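PDB 4NES: UDP-N-acetylglucosamine 2-epimerase from Methanocaldococcus jannaschii, which probably catalyses the reversible epimerisation at C-2 of UDP-N-acetylglucosamine to UDP-N-acetylmannosamine, the activated donor of ManNAc residues, working as a homodimer. Local coordinates for residues A[120-123]-A[129-132]; A[97-102]-A[134-139]; A[149-154]-A[162-167]. One frame throughout, in Å; residues are numbered along the deposited sequence.

Contact 1. Residues A[120-123]-A[129-132]; sequences LRSF and EEIN. With UD1 (uridine-diphosphate-N-acetylglucosamine), chain B.
E130 reaches from helix 128-138 into the loop of residues 120-123, where its carboxylate takes up two successive backbone N-H groups. Its CB and CG pass S122 OG, each at 4.0 Å. CG stands anti to the backbone N (chi1 -176°), and the chain then bends at chi2 (82°), which lays the carboxylate against the S122-F123 backbone. E130 CD lies 3.4 Å from both S122 N and S122 OG. OE1 receives S122 N at 2.9 Å in a nearly straight bond (176°), on its syn side though somewhat out of the carboxylate plane. S122 OG adds only a weak bond to OE1; its stronger partner is the backbone N of D124. E130 OE2 takes F123 N at 2.8 Å, but from well above the plane. R121 CD touches E130 OE2 at 3.5 Å, the two side chains crossing at about a right angle.

The guanidinium of R121 pairs with E157 and D137, while R133 forms a salt bridge with E130 OE1. One residue earlier, E129 OE2 accepts a 2.7 Å hydrogen bond from O3' of UDP-GlcNAc. A single buried carboxylate therefore satisfies two loop amides, and its negative charge is probably offset by R133, with the R121 guanidinium nearby.

Contact 2. Residues A[97-102]-A[134-139]; sequences NTVLAG and VLTDHI. With UD1 (uridine-diphosphate-N-acetylglucosamine), chain B.
T136 and L100 lie at the centre of this helix pair, with L135 beside them, and they account for most of the surface hidden between residues 97-102 and 134-139. The CB of T136 is directed at the neighbouring helix, and its OG1 rests 3.6 Å from L100 CA, close against the backbone. The same oxygen also lies 3.6 Å from V99 CG1, and T136 CG2 touches that methyl too, the two side chains crossing at about a right angle. This hydroxyl makes its hydrogen bond one turn back, to the main-chain O of N132, so a polar atom satisfied within its own helix can pack against carbon.

With CG of L100 anti to the backbone N (chi1 176°) and chi2 at 64°, L100 CD1 comes across to L135 CB at 3.7 Å and within 4.0 Å of T136 OG1. Both leucines also belong to the dimer interface: L100 packs on L104 of the second subunit, and L135 on L135 of the second subunit.

The axes of the two short segments approach to 9.2 Å, at 29°, with their N-to-C directions roughly parallel. At the start of the first helix, N97 N donates a 2.9 Å hydrogen bond to O7', the acetamido oxygen of UDP-GlcNAc. Strand 112-116 lies between the two helices in sequence and supplies H115, which touches both V99 and T136. Two neighbouring, near-parallel helices joined through a strand of a parallel sheet fit the alpha/beta layering of the Rossmann-like domains of the GT-B fold, here with a ligand-binding helix N-terminus.

Contact 3. Residues A[149-154]-A[162-167]; sequences IAKNNL and NKIFVV
K151 holds CG anti to its own N (chi1 169°) and stays extended through every later torsion, which lays its aliphatic chain across the side chains of I164 and V166. In I164, chi1 of -52° sends CG2 to the K151 side and leaves CG1 to carry CD1 toward L154. The methyl CG2 of I164 meets K151 CG at 3.8 Å, the two side chains passing at a slant. V166 crosses the lysine at about a right angle: its CG2 sits 3.7 Å from K151 CB and equally 3.7 Å from K151 CD, so this one methyl bridges two carbons of the chain. Further along the helix, L154 CB lies 3.8 Å from I164 CD1, and L154 CD1 lies 4.1 Å from I164 CG2.

These residues join the last two elements of a beta-alpha-beta unit, strand 142-145, helix 148-156 and strand 164-166, at the edge of the seven-stranded parallel sheet of this chain. The helix runs nearly antiparallel to the strand (166°), with the axes of the short segments 8.8 Å apart, as expected where the crossover helix returns along the sheet. I164 and V166 alternate with F165 along the strand; the former two direct CB at helix 148-156, whereas F165 packs on I360 of helix 353-363 across the sheet.

The ammonium of K151 pairs with E161, in the turn leading to the strand, so the lysine's stem serves as apolar cover while its charged end is engaged by a carboxylate. L154 also touches L143 of the adjoining strand and R121, while V166 reaches E148 at the start of the helix.

How the contacts relate
All three contacts belong to the domain of the seven-stranded parallel sheet, following its chain from helix 97-108 to edge strand 164-166. Contacts 1 and 2 share helix 128-138, with centres about 11 Å apart; contact 1 falls between the two segments of contact 2 in sequence, and contact 3 follows both. The R121-D137 salt bridge and a probable N132-N97 hydrogen bond join the first two, and both touch UDP-GlcNAc and the second subunit. Contact 3 is centred about 15 Å from contact 1 and 16 Å from contact 2; N153 packs on R121 and F123, and L154 on D137. Pocket, dimer interface and sheet edge are thus joined by polar and packing contacts through R121 and helix 128-138.

Contact 1. Residues A[120-123]-A[129-132]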
loop_
_atom_site.group_PDB
_atom_site.type_symbol
_atom_site.label_atom_id
_atom_site.label_comp_id
_atom_site.label_asym_id
_atom_site.label_seq_id
_atom_site.Cartn_x
_atom_site.Cartn_y
_atom_site.Cartn_z
ATOM N N LEU A 120 -8.617 1.124 12.542
ATOM C CA LEU A 120 -9.287 2.412 12.707
ATOM C C LEU A 120 -9.646 2.963 11.324
ATOM O O LEU A 120 -8.848 2.872 10.383
ATOM C CB LEU A 120 -8.406 3.409 13.456
ATOM C CG LEU A 120 -8.230 3.228 14.966
ATOM C CD1 LEU A 120 -7.591 1.913 15.312
ATOM C CD2 LEU A 120 -7.398 4.379 15.519
ATOM N N ARG A 121 -10.852 3.508 11.185
ATOM C CA ARG A 121 -11.277 4.081 9.906
ATOM C C ARG A 121 -12.042 5.382 10.102
ATOM O O ARG A 121 -12.995 5.436 10.882
ATOM C CB ARG A 121 -12.163 3.096 9.129
ATOM C CG ARG A 121 -11.511 1.753 8.767
ATOM C CD ARG A 121 -10.468 1.928 7.663
ATOM N NE ARG A 121 -9.887 0.651 7.261
ATOM C CZ ARG A 121 -8.782 0.128 7.782
ATOM N NH1 ARG A 121 -8.111 0.767 8.737
ATOM N NH2 ARG A 121 -8.343 -1.046 7.340
ATOM N N SER A 122 -11.631 6.413 9.373
ATOM C CA SER A 122 -12.406 7.647 9.265
ATOM C C SER A 122 -13.286 7.602 8.016
ATOM O O SER A 122 -14.253 8.358 7.905
ATOM C CB SER A 122 -11.469 8.842 9.157
ATOM O OG SER A 122 -10.814 8.815 7.899
ATOM N N PHE A 123 -12.929 6.728 7.073
ATOM C CA PHE A 123 -13.584 6.632 5.761
ATOM C C PHE A 123 -13.453 7.913 4.948
ATOM O O PHE A 123 -14.251 8.194 4.050
ATOM C CB PHE A 123 -15.034 6.161 5.898
ATOM C CG PHE A 123 -15.155 4.856 6.621
ATOM C CD1 PHE A 123 -14.692 3.685 6.041
ATOM C CD2 PHE A 123 -15.693 4.803 7.893
ATOM C CE1 PHE A 123 -14.784 2.479 6.715
ATOM C CE2 PHE A 123 -15.787 3.600 8.578
ATOM C CZ PHE A 123 -15.335 2.436 7.978
ATOM N N GLU A 129 -3.329 9.682 6.418
ATOM C CA GLU A 129 -3.345 8.711 7.508
ATOM C C GLU A 129 -4.259 7.541 7.205
ATOM O O GLU A 129 -3.926 6.403 7.530
ATOM C CB GLU A 129 -3.779 9.365 8.822
ATOM C CG GLU A 129 -2.740 10.296 9.432
ATOM C CD GLU A 129 -2.719 11.682 8.801
ATOM O OE1 GLU A 129 -3.548 11.999 7.912
ATOM O OE2 GLU A 129 -1.837 12.472 9.203
ATOM N N GLU A 130 -5.409 7.813 6.584
ATOM C CA GLU A 130 -6.351 6.751 6.257
ATOM C C GLU A 130 -5.732 5.830 5.210
ATOM O O GLU A 130 -5.829 4.608 5.323
ATOM C CB GLU A 130 -7.695 7.343 5.784
ATOM C CG GLU A 130 -8.813 6.322 5.501
ATOM C CD GLU A 130 -9.574 5.846 6.735
ATOM O OE1 GLU A 130 -9.139 6.098 7.872
ATOM O OE2 GLU A 130 -10.633 5.200 6.574
ATOM N N ILE A 131 -5.071 6.410 4.209
ATOM C CA ILE A 131 -4.363 5.613 3.203
ATOM C C ILE A 131 -3.327 4.729 3.873
ATOM O O ILE A 131 -3.291 3.521 3.645
ATOM C CB ILE A 131 -3.689 6.497 2.136
ATOM C CG1 ILE A 131 -4.751 7.146 1.240
ATOM C CG2 ILE A 131 -2.734 5.676 1.286
ATOM C CD1 ILE A 131 -4.240 8.331 0.436
ATOM N N ASN A 132 -2.508 5.323 4.740
ATOM C CA ASN A 132 -1.439 4.581 5.395
ATOM C C ASN A 132 -1.978 3.416 6.206
ATOM O O ASN A 132 -1.445 2.305 6.167
ATOM C CB ASN A 132 -0.623 5.496 6.305
ATOM C CG ASN A 132 0.248 6.465 5.533
ATOM O OD1 ASN A 132 0.544 6.244 4.355
ATOM N ND2 ASN A 132 0.662 7.553 6.192
HETATM C "C1'" UD1 B . 3.088 13.425 11.022
HETATM C "C2'" UD1 B . 2.108 12.376 10.595
HETATM C "C3'" UD1 B . 0.841 12.518 11.289
HETATM C "C4'" UD1 B . 0.979 12.565 12.750
HETATM C "C5'" UD1 B . 2.024 13.576 13.150
HETATM C "C6'" UD1 B . 2.344 13.521 14.596
HETATM C "C7'" UD1 B . 2.427 11.608 8.168
HETATM C "C8'" UD1 B . 2.073 11.840 6.729
HETATM N "N2'" UD1 B . 1.842 12.504 9.139
HETATM O "O1'" UD1 B . 2.594 14.669 10.676
HETATM O "O3'" UD1 B . -0.028 11.431 10.921
HETATM O "O4'" UD1 B . -0.255 12.894 13.366
HETATM O "O5'" UD1 B . 3.250 13.337 12.466
HETATM O "O6'" UD1 B . 2.701 14.730 15.155
HETATM O "O7'" UD1 B . 3.189 10.694 8.494
HETATM N N1 UD1 B . 8.562 19.421 11.590
HETATM C C2 UD1 B . 9.517 19.938 12.365
HETATM N N3 UD1 B . 10.180 19.166 13.225
HETATM C C4 UD1 B . 9.919 17.856 13.324
HETATM C C5 UD1 B . 8.930 17.286 12.535
HETATM C C6 UD1 B . 8.242 18.106 11.655
HETATM O O2 UD1 B . 9.788 21.121 12.306
HETATM O O4 UD1 B . 10.612 17.083 14.210
HETATM C C1B UD1 B . 7.801 20.267 10.641
HETATM C C2B UD1 B . 8.448 20.454 9.328
HETATM O "O2'" UD1 B . 8.178 21.749 8.850
HETATM C C3B UD1 B . 7.793 19.473 8.493
HETATM C C4B UD1 B . 6.400 19.511 9.005
HETATM O O4B UD1 B . 6.502 19.720 10.400
HETATM O O3B UD1 B . 7.872 19.730 7.113
HETATM C C5B UD1 B . 5.656 18.250 8.750
HETATM O O5B UD1 B . 6.301 17.077 9.178
HETATM P PA UD1 B . 5.763 15.685 8.750
HETATM O O1A UD1 B . 5.801 15.595 7.256
HETATM O O2A UD1 B . 6.593 14.632 9.408
HETATM O O3A UD1 B . 4.254 15.587 9.151
HETATM P PB UD1 B . 3.533 15.928 10.532
HETATM O O1B UD1 B . 2.653 17.112 10.301
HETATM O O2B UD1 B . 4.528 16.029 11.656
#

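Contact 2. Residues A[97-102]-A[134-139]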
loop_
_atom_site.group_PDB
_atom_site.type_symbol
_atom_site.label_atom_id
_atom_site.label_comp_id
_atom_site.label_asym_id
_atom_site.label_seq_id
_atom_site.Cartn_x
_atom_site.Cartn_y
_atom_site.Cartn_z
ATOM N N ASN A 97 3.626 7.983 7.714
ATOM C CA ASN A 97 4.384 7.475 6.570
ATOM C C ASN A 97 5.433 6.440 6.984
ATOM O O ASN A 97 5.711 5.508 6.236
ATOM C CB ASN A 97 5.035 8.608 5.777
ATOM C CG ASN A 97 4.040 9.385 4.946
ATOM O OD1 ASN A 97 2.878 8.995 4.808
ATOM N ND2 ASN A 97 4.495 10.495 4.373
ATOM N N THR A 98 5.992 6.600 8.182
ATOM C CA THR A 98 6.933 5.629 8.713
ATOM C C THR A 98 6.300 4.243 8.822
ATOM O O THR A 98 6.931 3.239 8.479
ATOM C CB THR A 98 7.451 6.078 10.083
ATOM O OG1 THR A 98 8.335 7.195 9.903
ATOM C CG2 THR A 98 8.198 4.944 10.765
ATOM N N VAL A 99 5.049 4.191 9.277
ATOM C CA VAL A 99 4.332 2.927 9.432
ATOM C C VAL A 99 4.170 2.227 8.085
ATOM O O VAL A 99 4.468 1.038 7.944
ATOM C CB VAL A 99 2.945 3.162 10.055
ATOM C CG1 VAL A 99 2.102 1.893 10.022
ATOM C CG2 VAL A 99 3.101 3.687 11.467
ATOM N N LEU A 100 3.688 2.965 7.095
ATOM C CA LEU A 100 3.493 2.388 5.774
ATOM C C LEU A 100 4.811 1.901 5.185
ATOM O O LEU A 100 4.883 0.799 4.654
ATOM C CB LEU A 100 2.843 3.398 4.833
ATOM C CG LEU A 100 2.700 2.908 3.392
ATOM C CD1 LEU A 100 1.767 1.709 3.336
ATOM C CD2 LEU A 100 2.199 4.031 2.466
ATOM N N ALA A 101 5.863 2.706 5.304
ATOM C CA ALA A 101 7.146 2.339 4.710
ATOM C C ALA A 101 7.692 1.078 5.373
ATOM O O ALA A 101 8.163 0.164 4.698
ATOM C CB ALA A 101 8.138 3.482 4.814
ATOM N N GLY A 102 7.622 1.026 6.699
ATOM C CA GLY A 102 8.099 -0.149 7.405
ATOM C C GLY A 102 7.354 -1.402 6.989
ATOM O O GLY A 102 7.969 -2.452 6.758
ATOM N N VAL A 134 -5.030 1.867 6.052
ATOM C CA VAL A 134 -5.703 0.860 5.233
ATOM C C VAL A 134 -4.675 -0.037 4.542
ATOM O O VAL A 134 -4.764 -1.265 4.617
ATOM C CB VAL A 134 -6.644 1.495 4.191
ATOM C CG1 VAL A 134 -7.144 0.441 3.195
ATOM C CG2 VAL A 134 -7.827 2.177 4.860
ATOM N N LEU A 135 -3.679 0.569 3.907
ATOM C CA LEU A 135 -2.672 -0.215 3.199
ATOM C C LEU A 135 -1.895 -1.114 4.152
ATOM O O LEU A 135 -1.695 -2.303 3.894
ATOM C CB LEU A 135 -1.720 0.703 2.434
ATOM C CG LEU A 135 -2.378 1.506 1.310
ATOM C CD1 LEU A 135 -1.317 2.256 0.529
ATOM C CD2 LEU A 135 -3.185 0.618 0.382
ATOM N N THR A 136 -1.492 -0.552 5.291
ATOM C CA THR A 136 -0.747 -1.319 6.277
ATOM C C THR A 136 -1.567 -2.502 6.783
ATOM O O THR A 136 -1.038 -3.617 6.914
ATOM C CB THR A 136 -0.321 -0.431 7.452
ATOM O OG1 THR A 136 0.588 0.571 6.978
ATOM C CG2 THR A 136 0.375 -1.253 8.514
ATOM N N ASP A 137 -2.847 -2.269 7.066
ATOM C CA ASP A 137 -3.701 -3.352 7.561
ATOM C C ASP A 137 -3.733 -4.513 6.567
ATOM O O ASP A 137 -3.753 -5.672 6.969
ATOM C CB ASP A 137 -5.130 -2.856 7.852
ATOM C CG ASP A 137 -5.232 -2.052 9.141
ATOM O OD1 ASP A 137 -4.341 -2.180 9.998
ATOM O OD2 ASP A 137 -6.227 -1.309 9.291
ATOM N N HIS A 138 -3.717 -4.211 5.272
ATOM C CA HIS A 138 -3.823 -5.261 4.281
ATOM C C HIS A 138 -2.538 -6.022 4.004
ATOM O O HIS A 138 -2.553 -6.995 3.257
ATOM C CB HIS A 138 -4.437 -4.714 2.997
ATOM C CG HIS A 138 -5.904 -4.514 3.106
ATOM N ND1 HIS A 138 -6.813 -5.485 2.765
ATOM C CD2 HIS A 138 -6.631 -3.471 3.590
ATOM C CE1 HIS A 138 -8.041 -5.050 3.004
ATOM N NE2 HIS A 138 -7.949 -3.826 3.508
ATOM N N ILE A 139 -1.433 -5.597 4.609
ATOM C CA ILE A 139 -0.205 -6.390 4.519
ATOM C C ILE A 139 0.299 -6.855 5.883
ATOM O O ILE A 139 1.436 -7.318 6.007
ATOM C CB ILE A 139 0.913 -5.663 3.740
ATOM C CG1 ILE A 139 1.046 -4.223 4.221
ATOM C CG2 ILE A 139 0.643 -5.724 2.236
ATOM C CD1 ILE A 139 2.163 -3.462 3.541
HETATM C "C1'" UD1 B . 3.088 13.425 11.022
HETATM C "C2'" UD1 B . 2.108 12.376 10.595
HETATM C "C3'" UD1 B . 0.841 12.518 11.289
HETATM C "C4'" UD1 B . 0.979 12.565 12.750
HETATM C "C5'" UD1 B . 2.024 13.576 13.150
HETATM C "C6'" UD1 B . 2.344 13.521 14.596
HETATM C "C7'" UD1 B . 2.427 11.608 8.168
HETATM C "C8'" UD1 B . 2.073 11.840 6.729
HETATM N "N2'" UD1 B . 1.842 12.504 9.139
HETATM O "O1'" UD1 B . 2.594 14.669 10.676
HETATM O "O3'" UD1 B . -0.028 11.431 10.921
HETATM O "O4'" UD1 B . -0.255 12.894 13.366
HETATM O "O5'" UD1 B . 3.250 13.337 12.466
HETATM O "O6'" UD1 B . 2.701 14.730 15.155
HETATM O "O7'" UD1 B . 3.189 10.694 8.494
HETATM N N1 UD1 B . 8.562 19.421 11.590
HETATM C C2 UD1 B . 9.517 19.938 12.365
HETATM N N3 UD1 B . 10.180 19.166 13.225
HETATM C C4 UD1 B . 9.919 17.856 13.324
HETATM C C5 UD1 B . 8.930 17.286 12.535
HETATM C C6 UD1 B . 8.242 18.106 11.655
HETATM O O2 UD1 B . 9.788 21.121 12.306
HETATM O O4 UD1 B . 10.612 17.083 14.210
HETATM C C1B UD1 B . 7.801 20.267 10.641
HETATM C C2B UD1 B . 8.448 20.454 9.328
HETATM O "O2'" UD1 B . 8.178 21.749 8.850
HETATM C C3B UD1 B . 7.793 19.473 8.493
HETATM C C4B UD1 B . 6.400 19.511 9.005
HETATM O O4B UD1 B . 6.502 19.720 10.400
HETATM O O3B UD1 B . 7.872 19.730 7.113
HETATM C C5B UD1 B . 5.656 18.250 8.750
HETATM O O5B UD1 B . 6.301 17.077 9.178
HETATM P PA UD1 B . 5.763 15.685 8.750
HETATM O O1A UD1 B . 5.801 15.595 7.256
HETATM O O2A UD1 B . 6.593 14.632 9.408
HETATM O O3A UD1 B . 4.254 15.587 9.151
HETATM P PB UD1 B . 3.533 15.928 10.532
HETATM O O1B UD1 B . 2.653 17.112 10.301
HETATM O O2B UD1 B . 4.528 16.029 11.656
#

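Contact 3. Residues A[149-154]-A[162-167]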
loop_
_atom_site.group_PDB
_atom_site.type_symbol
_atom_site.label_atom_id
_atom_site.label_comp_id
_atom_site.label_asym_id
_atom_site.label_seq_id
_atom_site.Cartn_x
_atom_site.Cartn_y
_atom_site.Cartn_z
ATOM N N ILE A 149 -15.246 -2.322 17.095
ATOM C CA ILE A 149 -15.514 -1.522 15.892
ATOM C C ILE A 149 -14.376 -1.664 14.883
ATOM O O ILE A 149 -14.604 -1.897 13.694
ATOM C CB ILE A 149 -15.713 -0.031 16.225
ATOM C CG1 ILE A 149 -17.035 0.165 16.973
ATOM C CG2 ILE A 149 -15.661 0.817 14.960
ATOM C CD1 ILE A 149 -18.227 -0.417 16.257
ATOM N N ALA A 150 -13.147 -1.544 15.366
ATOM C CA ALA A 150 -11.969 -1.691 14.526
ATOM C C ALA A 150 -11.881 -3.103 13.949
ATOM O O ALA A 150 -11.587 -3.280 12.761
ATOM C CB ALA A 150 -10.713 -1.344 15.315
ATOM N N LYS A 151 -12.145 -4.120 14.771
ATOM C CA LYS A 151 -12.163 -5.495 14.267
ATOM C C LYS A 151 -13.192 -5.652 13.157
ATOM O O LYS A 151 -12.917 -6.251 12.118
ATOM C CB LYS A 151 -12.445 -6.495 15.389
ATOM C CG LYS A 151 -12.745 -7.888 14.855
ATOM C CD LYS A 151 -12.716 -8.925 15.951
ATOM C CE LYS A 151 -13.041 -10.311 15.388
ATOM N NZ LYS A 151 -12.963 -11.363 16.447
ATOM N N ASN A 152 -14.378 -5.101 13.369
ATOM C CA ASN A 152 -15.424 -5.198 12.360
ATOM C C ASN A 152 -15.057 -4.470 11.068
ATOM O O ASN A 152 -15.382 -4.944 9.972
ATOM C CB ASN A 152 -16.767 -4.735 12.927
ATOM C CG ASN A 152 -17.352 -5.735 13.900
ATOM O OD1 ASN A 152 -17.066 -6.927 13.820
ATOM N ND2 ASN A 152 -18.176 -5.257 14.819
ATOM N N ASN A 153 -14.375 -3.335 11.185
ATOM C CA ASN A 153 -13.835 -2.648 10.008
ATOM C C ASN A 153 -12.924 -3.559 9.197
ATOM O O ASN A 153 -13.012 -3.615 7.957
ATOM C CB ASN A 153 -13.059 -1.398 10.418
ATOM C CG ASN A 153 -13.956 -0.282 10.881
ATOM O OD1 ASN A 153 -15.167 -0.279 10.619
ATOM N ND2 ASN A 153 -13.368 0.693 11.553
ATOM N N LEU A 154 -12.043 -4.273 9.887
ATOM C CA LEU A 154 -11.122 -5.182 9.230
ATOM C C LEU A 154 -11.850 -6.354 8.572
ATOM O O LEU A 154 -11.547 -6.716 7.432
ATOM C CB LEU A 154 -10.092 -5.692 10.234
ATOM C CG LEU A 154 -9.200 -4.577 10.777
ATOM C CD1 LEU A 154 -8.478 -4.997 12.036
ATOM C CD2 LEU A 154 -8.191 -4.152 9.716
ATOM N N ASN A 162 -8.470 -14.762 11.984
ATOM C CA ASN A 162 -7.400 -15.289 12.830
ATOM C C ASN A 162 -6.172 -14.383 12.933
ATOM O O ASN A 162 -5.297 -14.613 13.773
ATOM C CB ASN A 162 -7.018 -16.735 12.465
ATOM C CG ASN A 162 -6.428 -16.866 11.076
ATOM O OD1 ASN A 162 -6.250 -15.883 10.357
ATOM N ND2 ASN A 162 -6.107 -18.098 10.693
ATOM N N LYS A 163 -6.132 -13.342 12.104
ATOM C CA LYS A 163 -5.075 -12.337 12.159
ATOM C C LYS A 163 -5.394 -11.204 13.136
ATOM O O LYS A 163 -4.519 -10.399 13.463
ATOM C CB LYS A 163 -4.878 -11.700 10.786
ATOM C CG LYS A 163 -4.260 -12.564 9.697
ATOM C CD LYS A 163 -4.065 -11.697 8.454
ATOM C CE LYS A 163 -3.103 -12.306 7.452
ATOM N NZ LYS A 163 -3.540 -13.637 6.961
ATOM N N ILE A 164 -6.646 -11.129 13.570
ATOM C CA ILE A 164 -7.138 -9.973 14.321
ATOM C C ILE A 164 -7.261 -10.269 15.810
ATOM O O ILE A 164 -7.864 -11.268 16.208
ATOM C CB ILE A 164 -8.518 -9.526 13.799
ATOM C CG1 ILE A 164 -8.483 -9.328 12.287
ATOM C CG2 ILE A 164 -8.954 -8.230 14.480
ATOM C CD1 ILE A 164 -9.872 -9.162 11.695
ATOM N N PHE A 165 -6.684 -9.390 16.623
ATOM C CA PHE A 165 -6.751 -9.497 18.076
ATOM C C PHE A 165 -7.229 -8.170 18.622
ATOM O O PHE A 165 -6.594 -7.144 18.376
ATOM C CB PHE A 165 -5.361 -9.815 18.639
ATOM C CG PHE A 165 -4.766 -11.075 18.091
ATOM C CD1 PHE A 165 -4.063 -11.071 16.890
ATOM C CD2 PHE A 165 -4.937 -12.272 18.764
ATOM C CE1 PHE A 165 -3.528 -12.260 16.380
ATOM C CE2 PHE A 165 -4.401 -13.453 18.265
ATOM C CZ PHE A 165 -3.703 -13.444 17.080
ATOM N N VAL A 166 -8.345 -8.172 19.354
ATOM C CA VAL A 166 -8.830 -6.950 19.987
ATOM C C VAL A 166 -8.179 -6.859 21.353
ATOM O O VAL A 166 -8.524 -7.613 22.268
ATOM C CB VAL A 166 -10.355 -6.954 20.122
ATOM C CG1 VAL A 166 -10.825 -5.656 20.777
ATOM C CG2 VAL A 166 -11.007 -7.134 18.748
ATOM N N VAL A 167 -7.209 -5.957 21.472
ATOM C CA VAL A 167 -6.341 -5.910 22.647
ATOM C C VAL A 167 -6.457 -4.622 23.455
ATOM O O VAL A 167 -5.807 -4.483 24.493
ATOM C CB VAL A 167 -4.850 -6.112 22.272
ATOM C CG1 VAL A 167 -4.607 -7.489 21.652
ATOM C CG2 VAL A 167 -4.357 -4.999 21.336
#